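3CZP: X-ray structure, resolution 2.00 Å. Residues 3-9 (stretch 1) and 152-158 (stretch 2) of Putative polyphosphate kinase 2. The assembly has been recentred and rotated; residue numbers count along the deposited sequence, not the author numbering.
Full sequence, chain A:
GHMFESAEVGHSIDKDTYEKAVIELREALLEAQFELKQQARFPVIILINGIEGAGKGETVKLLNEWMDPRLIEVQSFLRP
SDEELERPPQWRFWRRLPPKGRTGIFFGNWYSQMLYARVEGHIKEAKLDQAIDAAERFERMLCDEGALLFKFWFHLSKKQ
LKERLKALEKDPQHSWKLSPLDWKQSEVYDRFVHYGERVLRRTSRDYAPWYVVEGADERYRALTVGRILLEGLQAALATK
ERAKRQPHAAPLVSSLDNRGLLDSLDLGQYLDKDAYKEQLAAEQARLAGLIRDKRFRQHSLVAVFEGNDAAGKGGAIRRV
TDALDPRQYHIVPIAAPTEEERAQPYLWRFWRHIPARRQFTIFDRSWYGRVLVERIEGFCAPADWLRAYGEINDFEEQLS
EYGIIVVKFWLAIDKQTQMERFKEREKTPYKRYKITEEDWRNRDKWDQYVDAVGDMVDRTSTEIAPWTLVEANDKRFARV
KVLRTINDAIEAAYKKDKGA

Stretch 1 (3-9) MFESAEV
Stretch 2 (152-158) FWFHLSK

A compact turn near the N-terminus packs against the end of a buried β-strand through a small aromatic cluster and one strong histidine–glutamate hydrogen bond, with 301 Å² buried over both sides. In stretch 1, Glu-5 and Ser-6 form a short 3-10 segment (phi/psi -62/-24° and -61/-37°). Ala-7 N donates to Phe-4 O at 3.0 Å, and Glu-8 N makes a weak bond to Glu-5 O at 3.2 Å. Stretch 2 is extended from Phe-152 to His-155, continues through Leu-156 (-135/150°) and turns helical at Lys-158 (-55/-48°); Ser-157, chi1 p, is the N-cap. The register places Ala-7 CA 6.9 Å from His-155 CA and Glu-8 CA 5.9 Å from Ser-157 CA, so the chains here run in the same general sense. No backbone hydrogen bond joins the stretches, so the bonding and most of the packing fall to side chains.

Strand alternation directs Trp-153 and His-155 (both chi1 t; chi2 -75° and 57°) toward the turn. Trp-153 NE1 donates a weak hydrogen bond to His-155 ND1 at 3.3 Å. The CA-to-CB bond of Phe-4 (chi1 m, chi2 -67°) points toward stretch 2. Its ring forms an offset stack with the five-membered ring of Trp-153, centroids 4.7 Å apart and planes at 25°, with Phe-4 CE1 3.4 Å from Trp-153 NE1. The Phe-4 and His-155 rings are nearly parallel, at 12°, but barely overlap; Phe-4 CB instead sits over the imidazole face, 3.3 Å from His-155 NE2.

The histidine edge meets polar atoms. Glu-8 (chi1 m, chi2 t, chi3 -6°) starts sideways, yet its end reaches the strand, where His-155 NE2 donates to Glu-8 OE2 at 2.8 Å and a nearly linear 172°. Both imidazole nitrogens are thus engaged. Glu-8 CD packs 3.5 Å from Ser-157 CB, while Ala-7 O approaches His-155 CD2 at 3.6 Å.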

# COMPACT_ATOMS: atom_id res chain seq x y z
N MSE A 3 9.02 -3.26 -40.43
CA MSE A 3 10.04 -2.91 -39.40
C MSE A 3 10.59 -4.19 -38.75
O MSE A 3 11.76 -4.25 -38.34
CB MSE A 3 9.42 -2.04 -38.31
CG MSE A 3 9.82 -2.40 -36.86
SE MSE A 3 8.65 -1.47 -35.57
CE MSE A 3 9.65 0.28 -35.50
N PHE A 4 9.75 -5.20 -38.63
CA PHE A 4 10.17 -6.45 -38.01
C PHE A 4 11.08 -7.30 -38.91
O PHE A 4 11.62 -8.28 -38.43
CB PHE A 4 8.94 -7.25 -37.61
CG PHE A 4 8.07 -6.54 -36.62
CD1 PHE A 4 8.53 -6.31 -35.33
CD2 PHE A 4 6.79 -6.10 -36.98
CE1 PHE A 4 7.74 -5.66 -34.43
CE2 PHE A 4 5.98 -5.45 -36.06
CZ PHE A 4 6.45 -5.22 -34.79
N GLU A 5 11.27 -6.93 -40.19
CA GLU A 5 12.06 -7.79 -41.10
C GLU A 5 13.52 -7.99 -40.66
O GLU A 5 14.15 -8.98 -41.04
CB GLU A 5 11.98 -7.32 -42.57
CG GLU A 5 10.54 -7.34 -43.11
CD GLU A 5 10.43 -7.41 -44.62
OE1 GLU A 5 11.45 -7.34 -45.35
OE2 GLU A 5 9.28 -7.56 -45.09
N SER A 6 14.05 -7.05 -39.87
CA SER A 6 15.41 -7.14 -39.32
C SER A 6 15.59 -8.39 -38.41
O SER A 6 16.63 -9.06 -38.42
CB SER A 6 15.71 -5.85 -38.52
OG SER A 6 17.08 -5.53 -38.56
N ALA A 7 14.53 -8.70 -37.67
CA ALA A 7 14.47 -9.76 -36.69
C ALA A 7 13.72 -10.96 -37.30
O ALA A 7 13.06 -11.76 -36.59
CB ALA A 7 13.74 -9.26 -35.43
N GLU A 8 13.78 -11.06 -38.63
CA GLU A 8 13.21 -12.21 -39.34
C GLU A 8 14.27 -12.90 -40.18
O GLU A 8 13.95 -13.87 -40.88
CB GLU A 8 12.02 -11.75 -40.20
CG GLU A 8 10.83 -11.38 -39.35
CD GLU A 8 9.58 -11.10 -40.12
OE1 GLU A 8 9.63 -11.09 -41.35
OE2 GLU A 8 8.53 -10.89 -39.49
N VAL A 9 15.52 -12.42 -40.07
CA VAL A 9 16.68 -12.94 -40.82
C VAL A 9 17.19 -14.29 -40.24
O VAL A 9 17.90 -15.04 -40.92
CB VAL A 9 17.85 -11.88 -40.89
CG1 VAL A 9 19.10 -12.48 -41.65
CG2 VAL A 9 17.37 -10.54 -41.56
N PHE A 152 11.04 -4.80 -24.51
CA PHE A 152 11.46 -5.86 -25.37
C PHE A 152 10.27 -6.41 -26.08
O PHE A 152 9.26 -6.78 -25.45
CB PHE A 152 12.21 -6.97 -24.62
CG PHE A 152 13.50 -6.55 -24.04
CD1 PHE A 152 14.65 -6.45 -24.81
CD2 PHE A 152 13.60 -6.29 -22.68
CE1 PHE A 152 15.85 -6.07 -24.21
CE2 PHE A 152 14.81 -5.95 -22.08
CZ PHE A 152 15.90 -5.82 -22.83
N TRP A 153 10.40 -6.47 -27.39
CA TRP A 153 9.46 -7.13 -28.26
C TRP A 153 10.08 -8.40 -28.82
O TRP A 153 10.97 -8.36 -29.66
CB TRP A 153 9.05 -6.18 -29.40
CG TRP A 153 8.12 -6.82 -30.43
CD1 TRP A 153 8.46 -7.71 -31.38
CD2 TRP A 153 6.72 -6.60 -30.57
NE1 TRP A 153 7.35 -8.11 -32.09
CE2 TRP A 153 6.27 -7.42 -31.62
CE3 TRP A 153 5.80 -5.80 -29.91
CZ2 TRP A 153 4.97 -7.40 -32.05
CZ3 TRP A 153 4.48 -5.82 -30.34
CH2 TRP A 153 4.09 -6.59 -31.38
N PHE A 154 9.59 -9.53 -28.34
CA PHE A 154 9.99 -10.86 -28.77
C PHE A 154 9.25 -11.22 -30.05
O PHE A 154 8.00 -11.25 -30.07
CB PHE A 154 9.66 -11.87 -27.67
CG PHE A 154 10.54 -11.72 -26.44
CD1 PHE A 154 11.63 -12.55 -26.24
CD2 PHE A 154 10.33 -10.68 -25.54
CE1 PHE A 154 12.47 -12.36 -25.15
CE2 PHE A 154 11.15 -10.52 -24.42
CZ PHE A 154 12.21 -11.35 -24.23
N HIS A 155 10.00 -11.45 -31.12
CA HIS A 155 9.41 -11.59 -32.43
C HIS A 155 9.52 -13.00 -33.03
O HIS A 155 10.54 -13.65 -32.88
CB HIS A 155 10.10 -10.66 -33.42
CG HIS A 155 9.32 -10.49 -34.68
ND1 HIS A 155 8.02 -10.05 -34.69
CD2 HIS A 155 9.65 -10.75 -35.96
CE1 HIS A 155 7.59 -10.01 -35.93
NE2 HIS A 155 8.55 -10.44 -36.72
N LEU A 156 8.49 -13.39 -33.79
CA LEU A 156 8.60 -14.46 -34.75
C LEU A 156 7.93 -13.98 -36.00
O LEU A 156 7.01 -13.17 -35.95
CB LEU A 156 7.92 -15.75 -34.27
CG LEU A 156 8.40 -16.51 -33.03
CD1 LEU A 156 7.36 -17.61 -32.67
CD2 LEU A 156 9.82 -17.07 -33.23
N SER A 157 8.40 -14.46 -37.14
CA SER A 157 7.70 -14.24 -38.39
C SER A 157 6.52 -15.19 -38.47
O SER A 157 6.39 -16.14 -37.71
CB SER A 157 8.62 -14.39 -39.61
OG SER A 157 9.02 -15.73 -39.76
N LYS A 158 5.67 -14.88 -39.43
CA LYS A 158 4.47 -15.67 -39.63
C LYS A 158 4.81 -17.14 -39.82
O LYS A 158 4.22 -17.99 -39.17
CB LYS A 158 3.71 -15.13 -40.82
CG LYS A 158 2.29 -15.62 -40.93
CD LYS A 158 1.60 -14.82 -41.97
CE LYS A 158 0.14 -15.26 -42.19
NZ LYS A 158 -0.81 -14.76 -41.16